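Local coordinates for protein tRNA (cytosine(72)-C(5))-methyltransferase (Pyrococcus horikoshii, PDB 5ZVE) that methylates the C5 position of cytosine 72 in several tRNAs, using S-adenosyl-L-methionine as the methyl donor, at residues A[270-275]-A[303-308]; A[140-145]-A[153-158]; A[318-323]-A[373-378]. One frame throughout, in Å; residues are numbered along the deposited sequence.

Contact 1 of 3, residues A[270-275]-A[303-308]; sequences ILLDAP and AFIWAA. With SAH (S-adenosyl-L-homocysteine), chain C.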
loop_
_atom_site.group_PDB
_atom_site.type_symbol
_atom_site.label_atom_id
_atom_site.label_comp_id
_atom_site.label_asym_id
_atom_site.label_seq_id
_atom_site.Cartn_x
_atom_site.Cartn_y
_atom_site.Cartn_z
ATOM N N ILE A 270 -19.265 4.883 5.629
ATOM C CA ILE A 270 -18.335 5.548 4.738
ATOM C C ILE A 270 -16.907 5.118 5.026
ATOM O O ILE A 270 -16.452 5.161 6.171
ATOM C CB ILE A 270 -18.437 7.079 4.851
ATOM C CG1 ILE A 270 -19.758 7.573 4.257
ATOM C CG2 ILE A 270 -17.278 7.728 4.143
ATOM C CD1 ILE A 270 -19.902 9.085 4.264
ATOM N N LEU A 271 -16.208 4.687 3.982
ATOM C CA LEU A 271 -14.776 4.466 4.072
ATOM C C LEU A 271 -14.007 5.636 3.482
ATOM O O LEU A 271 -14.238 6.038 2.339
ATOM C CB LEU A 271 -14.377 3.173 3.359
ATOM C CG LEU A 271 -12.862 2.997 3.228
ATOM C CD1 LEU A 271 -12.225 2.888 4.598
ATOM C CD2 LEU A 271 -12.527 1.781 2.379
ATOM N N LEU A 272 -13.087 6.179 4.269
ATOM C CA LEU A 272 -12.223 7.241 3.787
ATOM C C LEU A 272 -10.769 6.794 3.895
ATOM O O LEU A 272 -10.093 7.039 4.896
ATOM C CB LEU A 272 -12.464 8.541 4.565
ATOM C CG LEU A 272 -11.610 9.759 4.204
ATOM C CD1 LEU A 272 -11.592 9.999 2.702
ATOM C CD2 LEU A 272 -12.122 10.995 4.929
ATOM N N ASP A 273 -10.308 6.109 2.858
ATOM C CA ASP A 273 -8.913 5.713 2.765
ATOM C C ASP A 273 -8.202 6.853 2.056
ATOM O O ASP A 273 -8.018 6.834 0.843
ATOM C CB ASP A 273 -8.774 4.389 2.013
ATOM C CG ASP A 273 -7.350 3.884 1.974
ATOM O OD1 ASP A 273 -6.623 4.066 2.974
ATOM O OD2 ASP A 273 -6.961 3.299 0.941
ATOM N N ALA A 274 -7.784 7.840 2.837
ATOM C CA ALA A 274 -7.531 9.175 2.310
ATOM C C ALA A 274 -6.175 9.309 1.633
ATOM O O ALA A 274 -5.206 8.665 2.038
ATOM C CB ALA A 274 -7.657 10.196 3.431
ATOM N N PRO A 275 -6.110 10.145 0.582
ATOM C CA PRO A 275 -4.818 10.562 0.033
ATOM C C PRO A 275 -3.956 11.130 1.150
ATOM O O PRO A 275 -4.456 11.893 1.973
ATOM C CB PRO A 275 -5.195 11.631 -1.000
ATOM C CG PRO A 275 -6.588 12.052 -0.636
ATOM C CD PRO A 275 -7.234 10.823 -0.081
ATOM N N ALA A 303 -11.129 18.432 4.362
ATOM C CA ALA A 303 -12.203 18.675 3.413
ATOM C C ALA A 303 -12.991 17.397 3.137
ATOM O O ALA A 303 -14.224 17.419 3.114
ATOM C CB ALA A 303 -11.643 19.258 2.124
ATOM N N PHE A 304 -12.278 16.285 2.940
ATOM C CA PHE A 304 -12.906 14.971 2.770
ATOM C C PHE A 304 -13.718 14.564 3.995
ATOM O O PHE A 304 -14.873 14.137 3.895
ATOM C CB PHE A 304 -11.849 13.889 2.511
ATOM C CG PHE A 304 -11.135 14.020 1.199
ATOM C CD1 PHE A 304 -10.153 14.981 1.021
ATOM C CD2 PHE A 304 -11.416 13.155 0.154
ATOM C CE1 PHE A 304 -9.483 15.095 -0.187
ATOM C CE2 PHE A 304 -10.745 13.261 -1.055
ATOM C CZ PHE A 304 -9.779 14.230 -1.224
ATOM N N ILE A 305 -13.086 14.707 5.153
ATOM C CA ILE A 305 -13.657 14.296 6.423
ATOM C C ILE A 305 -14.967 15.016 6.699
ATOM O O ILE A 305 -15.969 14.393 7.051
ATOM C CB ILE A 305 -12.685 14.585 7.568
ATOM C CG1 ILE A 305 -11.457 13.677 7.471
ATOM C CG2 ILE A 305 -13.395 14.439 8.898
ATOM C CD1 ILE A 305 -10.333 14.083 8.404
ATOM N N TRP A 306 -14.945 16.335 6.538
ATOM C CA TRP A 306 -16.131 17.159 6.725
ATOM C C TRP A 306 -17.227 16.726 5.758
ATOM O O TRP A 306 -18.384 16.574 6.149
ATOM C CB TRP A 306 -15.781 18.646 6.540
ATOM C CG TRP A 306 -16.918 19.620 6.758
ATOM C CD1 TRP A 306 -17.277 20.657 5.938
ATOM C CD2 TRP A 306 -17.837 19.649 7.861
ATOM N NE1 TRP A 306 -18.356 21.328 6.464
ATOM C CE2 TRP A 306 -18.719 20.732 7.643
ATOM C CE3 TRP A 306 -18.000 18.870 9.012
ATOM C CZ2 TRP A 306 -19.748 21.048 8.527
ATOM C CZ3 TRP A 306 -19.026 19.187 9.891
ATOM C CH2 TRP A 306 -19.886 20.269 9.643
ATOM N N ALA A 307 -16.848 16.499 4.503
ATOM C CA ALA A 307 -17.790 16.045 3.488
ATOM C C ALA A 307 -18.398 14.692 3.869
ATOM O O ALA A 307 -19.577 14.438 3.616
ATOM C CB ALA A 307 -17.109 15.961 2.131
ATOM N N ALA A 308 -17.589 13.831 4.483
ATOM C CA ALA A 308 -18.053 12.513 4.903
ATOM C C ALA A 308 -19.022 12.614 6.070
ATOM O O ALA A 308 -20.072 11.971 6.075
ATOM C CB ALA A 308 -16.874 11.634 5.284
HETATM N N SAH C . -8.532 3.169 -1.236
HETATM C CA SAH C . -7.763 2.794 -2.418
HETATM C CB SAH C . -6.508 3.654 -2.560
HETATM C CG SAH C . -6.661 5.135 -2.201
HETATM S SD SAH C . -5.249 6.092 -2.804
HETATM C C SAH C . -7.415 1.303 -2.455
HETATM O O SAH C . -7.544 0.588 -1.461
HETATM O OXT SAH C . -6.999 0.774 -3.485
HETATM C "C5'" SAH C . -6.108 7.684 -2.650
HETATM C "C4'" SAH C . -6.996 8.038 -3.841
HETATM O "O4'" SAH C . -7.634 9.278 -3.612
HETATM C "C3'" SAH C . -6.253 8.186 -5.163
HETATM O "O3'" SAH C . -6.699 7.191 -6.054
HETATM C "C2'" SAH C . -6.661 9.540 -5.714
HETATM O "O2'" SAH C . -7.066 9.420 -7.055
HETATM C "C1'" SAH C . -7.853 9.911 -4.856
HETATM N N9 SAH C . -8.058 11.367 -4.701
HETATM C C8 SAH C . -7.124 12.346 -4.472
HETATM N N7 SAH C . -7.761 13.539 -4.388
HETATM C C5 SAH C . -9.086 13.336 -4.561
HETATM C C6 SAH C . -10.180 14.194 -4.573
HETATM N N6 SAH C . -10.025 15.503 -4.388
HETATM N N1 SAH C . -11.442 13.676 -4.776
HETATM C C2 SAH C . -11.613 12.319 -4.969
HETATM N N3 SAH C . -10.524 11.474 -4.958
HETATM C C4 SAH C . -9.282 11.976 -4.757
#
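F304 is the side chain that carries this contact from strand to cofactor. Its CB rests between the two methyls of L272, 3.8 Å from L272 CD2, where the two side chains cross at about a right angle. CG lies anti to the carbonyl carbon (chi1 -67°), which tilts the ring back toward the start of the helix and out to the purine. CD2 passes L272 CD1, CE2 lies against C6 and N1 of SAH, and CZ ends at P275 CG, 3.9 Å away, tip to tip. CZ also lies 3.4 Å from C6 of SAH, with the adenine carbons near the plane of the phenyl ring at its edge. A flat apolar residue suits this place, since it reaches from the leucine to the purine and brings no polar group to bury.

On the strand, I270 and L272 turn toward the helix. I270 CD1 stands 4.1 Å from A308 CB, where a small residue lets the helix come close, and L272 CD2 lies 3.8 Å from I305 CG1. D273 OD2 instead accepts a 2.7 Å hydrogen bond from the amino N of SAH and also forms a salt bridge with K211 NZ, two partners that suit an acid.

Strand 270-273 and helix 303-308 run antiparallel (178°), their axes 9.9 Å apart, the helix lying over a sheet whose strands 201-203 and 316-322 border strand 267-273.

Contact 2 of 3, residues A[140-145]-A[153-158]; sequences ARMDYK and GLAVEV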
loop_
_atom_site.group_PDB
_atom_site.type_symbol
_atom_site.label_atom_id
_atom_site.label_comp_id
_atom_site.label_asym_id
_atom_site.label_seq_id
_atom_site.Cartn_x
_atom_site.Cartn_y
_atom_site.Cartn_z
ATOM N N ALA A 140 23.892 -9.467 -17.343
ATOM C CA ALA A 140 23.418 -8.697 -18.486
ATOM C C ALA A 140 22.970 -9.618 -19.615
ATOM O O ALA A 140 23.671 -10.561 -19.973
ATOM C CB ALA A 140 24.500 -7.748 -18.976
ATOM N N ARG A 141 21.784 -9.353 -20.150
ATOM C CA ARG A 141 21.266 -10.090 -21.293
ATOM C C ARG A 141 21.258 -9.217 -22.541
ATOM O O ARG A 141 20.754 -9.614 -23.590
ATOM C CB ARG A 141 19.865 -10.623 -20.987
ATOM C CG ARG A 141 19.849 -11.632 -19.848
ATOM C CD ARG A 141 20.863 -12.742 -20.099
ATOM N NE ARG A 141 20.883 -13.721 -19.017
ATOM C CZ ARG A 141 21.843 -14.626 -18.845
ATOM N NH1 ARG A 141 22.866 -14.676 -19.685
ATOM N NH2 ARG A 141 21.783 -15.480 -17.829
ATOM N N MET A 142 21.812 -8.018 -22.407
ATOM C CA MET A 142 22.028 -7.120 -23.533
ATOM C C MET A 142 23.419 -6.527 -23.448
ATOM O O MET A 142 23.973 -6.384 -22.360
ATOM C CB MET A 142 20.996 -5.987 -23.556
ATOM C CG MET A 142 19.557 -6.422 -23.706
ATOM S SD MET A 142 18.462 -4.989 -23.695
ATOM C CE MET A 142 16.897 -5.715 -24.171
ATOM N N ASP A 143 23.982 -6.179 -24.597
ATOM C CA ASP A 143 25.218 -5.415 -24.620
ATOM C C ASP A 143 24.894 -3.991 -24.188
ATOM O O ASP A 143 23.721 -3.621 -24.122
ATOM C CB ASP A 143 25.849 -5.432 -26.011
ATOM C CG ASP A 143 26.191 -6.833 -26.477
ATOM O OD1 ASP A 143 26.657 -7.639 -25.642
ATOM O OD2 ASP A 143 26.001 -7.128 -27.677
ATOM N N TYR A 144 25.921 -3.203 -23.882
ATOM C CA TYR A 144 25.720 -1.805 -23.511
ATOM C C TYR A 144 24.831 -1.067 -24.506
ATOM O O TYR A 144 23.878 -0.391 -24.115
ATOM C CB TYR A 144 27.050 -1.066 -23.389
ATOM C CG TYR A 144 26.850 0.431 -23.334
ATOM C CD1 TYR A 144 26.416 1.048 -22.168
ATOM C CD2 TYR A 144 27.064 1.222 -24.454
ATOM C CE1 TYR A 144 26.216 2.409 -22.116
ATOM C CE2 TYR A 144 26.861 2.588 -24.411
ATOM C CZ TYR A 144 26.437 3.175 -23.239
ATOM O OH TYR A 144 26.240 4.540 -23.189
ATOM N N LYS A 145 25.158 -1.194 -25.788
ATOM C CA LYS A 145 24.474 -0.454 -26.843
ATOM C C LYS A 145 22.975 -0.729 -26.870
ATOM O O LYS A 145 22.172 0.203 -26.899
ATOM C CB LYS A 145 25.085 -0.787 -28.205
ATOM C CG LYS A 145 24.422 -0.076 -29.377
ATOM C CD LYS A 145 25.138 -0.385 -30.689
ATOM C CE LYS A 145 24.465 0.300 -31.873
ATOM N NZ LYS A 145 24.326 1.770 -31.671
ATOM N N GLY A 153 12.259 -5.527 -23.706
ATOM C CA GLY A 153 13.155 -6.658 -23.541
ATOM C C GLY A 153 13.864 -6.727 -22.201
ATOM O O GLY A 153 13.824 -5.783 -21.413
ATOM N N LEU A 154 14.522 -7.857 -21.953
ATOM C CA LEU A 154 15.255 -8.084 -20.711
ATOM C C LEU A 154 16.681 -7.539 -20.792
ATOM O O LEU A 154 17.454 -7.926 -21.667
ATOM C CB LEU A 154 15.278 -9.579 -20.386
ATOM C CG LEU A 154 16.016 -10.031 -19.127
ATOM C CD1 LEU A 154 15.475 -9.320 -17.898
ATOM C CD2 LEU A 154 15.889 -11.546 -18.964
ATOM N N ALA A 155 17.032 -6.655 -19.862
ATOM C CA ALA A 155 18.344 -6.018 -19.869
ATOM C C ALA A 155 19.298 -6.693 -18.888
ATOM O O ALA A 155 20.438 -7.009 -19.231
ATOM C CB ALA A 155 18.213 -4.533 -19.552
ATOM N N VAL A 156 18.842 -6.894 -17.662
ATOM C CA VAL A 156 19.632 -7.623 -16.679
ATOM C C VAL A 156 18.768 -8.668 -15.999
ATOM O O VAL A 156 17.723 -8.353 -15.433
ATOM C CB VAL A 156 20.237 -6.694 -15.607
ATOM C CG1 VAL A 156 21.057 -7.500 -14.611
ATOM C CG2 VAL A 156 21.089 -5.608 -16.247
ATOM N N GLU A 157 19.207 -9.919 -16.058
ATOM C CA GLU A 157 18.590 -10.959 -15.259
ATOM C C GLU A 157 19.110 -10.825 -13.841
ATOM O O GLU A 157 20.293 -11.054 -13.583
ATOM C CB GLU A 157 18.892 -12.349 -15.832
ATOM C CG GLU A 157 18.326 -13.497 -15.020
ATOM C CD GLU A 157 18.728 -14.852 -15.577
ATOM O OE1 GLU A 157 19.351 -14.895 -16.659
ATOM O OE2 GLU A 157 18.409 -15.873 -14.941
ATOM N N VAL A 158 18.229 -10.431 -12.927
ATOM C CA VAL A 158 18.628 -10.167 -11.550
ATOM C C VAL A 158 18.620 -11.474 -10.761
ATOM O O VAL A 158 17.570 -11.983 -10.379
ATOM C CB VAL A 158 17.705 -9.119 -10.883
ATOM C CG1 VAL A 158 18.153 -8.825 -9.463
ATOM C CG2 VAL A 158 17.699 -7.836 -11.697
#
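The guanidinium of R141 receives the carboxylate of E157 at its edge: E157 OE1 lies nearly in the guanidinium plane, and E157 CD is close to that plane as well. The grip is side-on, with two nitrogens converging on one oxygen. NH2 of R141 donates to E157 OE1 over 2.8 Å, and NE of R141 reaches the same E157 OE1 over 3.0 Å. The two planes are turned 41° apart, and NH2 approaches OE1 on its syn side but well out of the carboxylate plane, while NE meets it almost along the C-O bond. Two bonds of a salt bridge therefore fix this oxygen. Arginine suits the place because its NE and NH2 can share one acceptor; its chain bends at chi2 (-52°) to turn the head toward E157, whose own chain is extended. Nearer the backbone, R141 CG lies beside L154 CD2, the two side chains pointing the same way.

On the main chain, R141 N donates to A155 O over 2.9 Å. A140 and V156 form an antiparallel non-hydrogen-bonded pair with side chains on one face of the sheet. M142, extended beyond CG, lays its thioether along the opposite strand: CG is 3.3 Å from L154 O, SD is 4.2 Å from A155 CB, and CE reaches the backbone of G153. There a side chain would collide with that methyl, and at this backbone conformation any CB would also press on the carbonyl O of the preceding residue, so glycine fits on both counts.

A155 and V156 both face L107 in a classic beta bulge, across the strand from the A140 pairing. The connection through helix 144-147 joins strands 134-140 and 154-161, antiparallel neighbours in the mixed sheet of the PUA domain, an RNA-binding fold.

Contact 3 of 3, residues A[318-323]-A[373-378]; sequences LVYSTC and GFFIAK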
loop_
_atom_site.group_PDB
_atom_site.type_symbol
_atom_site.label_atom_id
_atom_site.label_comp_id
_atom_site.label_asym_id
_atom_site.label_seq_id
_atom_site.Cartn_x
_atom_site.Cartn_y
_atom_site.Cartn_z
ATOM N N LEU A 318 -18.022 6.003 10.155
ATOM C CA LEU A 318 -16.929 6.385 9.270
ATOM C C LEU A 318 -15.661 5.638 9.646
ATOM O O LEU A 318 -15.274 5.596 10.816
ATOM C CB LEU A 318 -16.687 7.897 9.325
ATOM C CG LEU A 318 -15.401 8.412 8.664
ATOM C CD1 LEU A 318 -15.469 8.297 7.153
ATOM C CD2 LEU A 318 -15.121 9.849 9.081
ATOM N N VAL A 319 -15.026 5.028 8.655
ATOM C CA VAL A 319 -13.697 4.482 8.859
ATOM C C VAL A 319 -12.699 5.325 8.082
ATOM O O VAL A 319 -12.792 5.461 6.858
ATOM C CB VAL A 319 -13.598 2.997 8.440
ATOM C CG1 VAL A 319 -12.145 2.602 8.240
ATOM C CG2 VAL A 319 -14.247 2.111 9.490
ATOM N N TYR A 320 -11.758 5.903 8.816
ATOM C CA TYR A 320 -10.703 6.725 8.251
ATOM C C TYR A 320 -9.377 5.983 8.323
ATOM O O TYR A 320 -8.996 5.485 9.381
ATOM C CB TYR A 320 -10.631 8.056 9.001
ATOM C CG TYR A 320 -9.541 9.009 8.572
ATOM C CD1 TYR A 320 -9.728 9.878 7.500
ATOM C CD2 TYR A 320 -8.344 9.086 9.275
ATOM C CE1 TYR A 320 -8.739 10.777 7.122
ATOM C CE2 TYR A 320 -7.351 9.978 8.903
ATOM C CZ TYR A 320 -7.555 10.825 7.827
ATOM O OH TYR A 320 -6.568 11.715 7.453
ATOM N N SER A 321 -8.684 5.885 7.195
ATOM C CA SER A 321 -7.383 5.232 7.183
ATOM C C SER A 321 -6.372 5.975 6.318
ATOM O O SER A 321 -6.724 6.598 5.316
ATOM C CB SER A 321 -7.512 3.776 6.709
ATOM O OG SER A 321 -7.950 3.693 5.363
ATOM N N THR A 322 -5.110 5.904 6.722
ATOM C CA THR A 322 -4.008 6.412 5.914
ATOM C C THR A 322 -2.837 5.441 5.944
ATOM O O THR A 322 -2.729 4.616 6.853
ATOM C CB THR A 322 -3.506 7.790 6.406
ATOM O OG1 THR A 322 -2.741 7.613 7.606
ATOM C CG2 THR A 322 -4.664 8.750 6.680
ATOM N N CYS A 323 -1.966 5.543 4.946
ATOM C CA CYS A 323 -0.693 4.832 4.964
ATOM C C CYS A 323 0.431 5.803 5.308
ATOM O O CYS A 323 1.477 5.811 4.665
ATOM C CB CYS A 323 -0.428 4.146 3.617
ATOM S SG CYS A 323 -0.311 5.260 2.188
ATOM N N GLY A 373 3.691 1.322 7.518
ATOM C CA GLY A 373 3.173 2.237 8.515
ATOM C C GLY A 373 1.747 2.568 8.130
ATOM O O GLY A 373 1.455 2.802 6.957
ATOM N N PHE A 374 0.847 2.587 9.105
ATOM C CA PHE A 374 -0.569 2.672 8.788
ATOM C C PHE A 374 -1.369 3.212 9.956
ATOM O O PHE A 374 -0.895 3.233 11.093
ATOM C CB PHE A 374 -1.094 1.294 8.382
ATOM C CG PHE A 374 -2.189 1.335 7.353
ATOM C CD1 PHE A 374 -1.882 1.403 6.003
ATOM C CD2 PHE A 374 -3.520 1.279 7.735
ATOM C CE1 PHE A 374 -2.882 1.425 5.052
ATOM C CE2 PHE A 374 -4.523 1.302 6.787
ATOM C CZ PHE A 374 -4.204 1.377 5.445
ATOM N N PHE A 375 -2.589 3.646 9.670
ATOM C CA PHE A 375 -3.440 4.241 10.686
ATOM C C PHE A 375 -4.904 3.961 10.378
ATOM O O PHE A 375 -5.337 4.091 9.236
ATOM C CB PHE A 375 -3.185 5.750 10.772
ATOM C CG PHE A 375 -4.046 6.453 11.780
ATOM C CD1 PHE A 375 -3.704 6.449 13.123
ATOM C CD2 PHE A 375 -5.195 7.120 11.384
ATOM C CE1 PHE A 375 -4.501 7.090 14.057
ATOM C CE2 PHE A 375 -5.992 7.770 12.310
ATOM C CZ PHE A 375 -5.644 7.756 13.648
ATOM N N ILE A 376 -5.662 3.573 11.399
ATOM C CA ILE A 376 -7.081 3.268 11.234
ATOM C C ILE A 376 -7.907 3.865 12.368
ATOM O O ILE A 376 -7.641 3.604 13.541
ATOM C CB ILE A 376 -7.358 1.743 11.199
ATOM C CG1 ILE A 376 -6.441 1.023 10.207
ATOM C CG2 ILE A 376 -8.820 1.471 10.872
ATOM C CD1 ILE A 376 -6.663 -0.501 10.181
ATOM N N ALA A 377 -8.907 4.664 12.013
ATOM C CA ALA A 377 -9.853 5.190 12.988
ATOM C C ALA A 377 -11.277 4.795 12.615
ATOM O O ALA A 377 -11.670 4.898 11.454
ATOM C CB ALA A 377 -9.730 6.710 13.087
ATOM N N LYS A 378 -12.053 4.359 13.603
ATOM C CA LYS A 378 -13.452 4.014 13.374
ATOM C C LYS A 378 -14.358 4.890 14.214
ATOM O O LYS A 378 -14.247 4.904 15.441
ATOM C CB LYS A 378 -13.721 2.548 13.705
ATOM C CG LYS A 378 -15.167 2.137 13.484
ATOM C CD LYS A 378 -15.494 0.864 14.232
ATOM C CE LYS A 378 -16.874 0.361 13.864
ATOM N NZ LYS A 378 -17.257 -0.825 14.669
#
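L318 O receives a CA-H...O contact from K378 CA at 3.5 Å. V319 CG2 then packs 4.1 Å from K378 CG, so the lysine lends its aliphatic part while its amino end leads away. Y320 and A377 form a hydrogen-bonded pair, Y320 N to A377 O and A377 N to Y320 O both 2.8 Å, and alanine's small methyl fits beside Y320 CB. The Y320 ring, CG anti to the backbone N (chi1 178°), meets F375 edge to edge and is long enough to carry its hydroxyl to a hydrogen bond with E329 O. S321 and I376 are a non-hydrogen-bonded pair; S321 OG is hydrogen-bonded to D273 OD1. T322 bonds through its backbone with F375, and T322 OG1 is hydrogen-bonded to N330 OD1. T322 O also sits 3.3 Å above the centre of the F374 ring. C323, the predicted nucleophile, places CB 3.9 Å from F374 CD1. An alanine at F374 would probably open a gap over T322 O and beside the CB atoms of S321 and C323. The strands run antiparallel (169°). Strand 267-273 borders the other side of strand 316-322; helix 184-193 touches V319, I376 and the F374 ring, and helix 331-339 touches Y320 and F375.

From the N terminus, contact 2 comes first, closing a short loop through helix 144-147 within the PUA domain. Contact 1 follows, its 27 intervening residues joining strand 267-273 to helix 291-310, and contact 3 then brings strand 374-381 back to strand 316-322 across 49 residues. The three are in series; none nests or crosses. Strand 267-273 of contact 1 and strand 316-322 of contact 3 are neighbours in one sheet of the methyltransferase domain, joined by a backbone hydrogen bond from L272 N to V319 O, and the centres of the two contacts are about 11 Å apart. Contact 2 stands apart, its centre about 45 Å from that of contact 1, on the opposite side of the chain's centre.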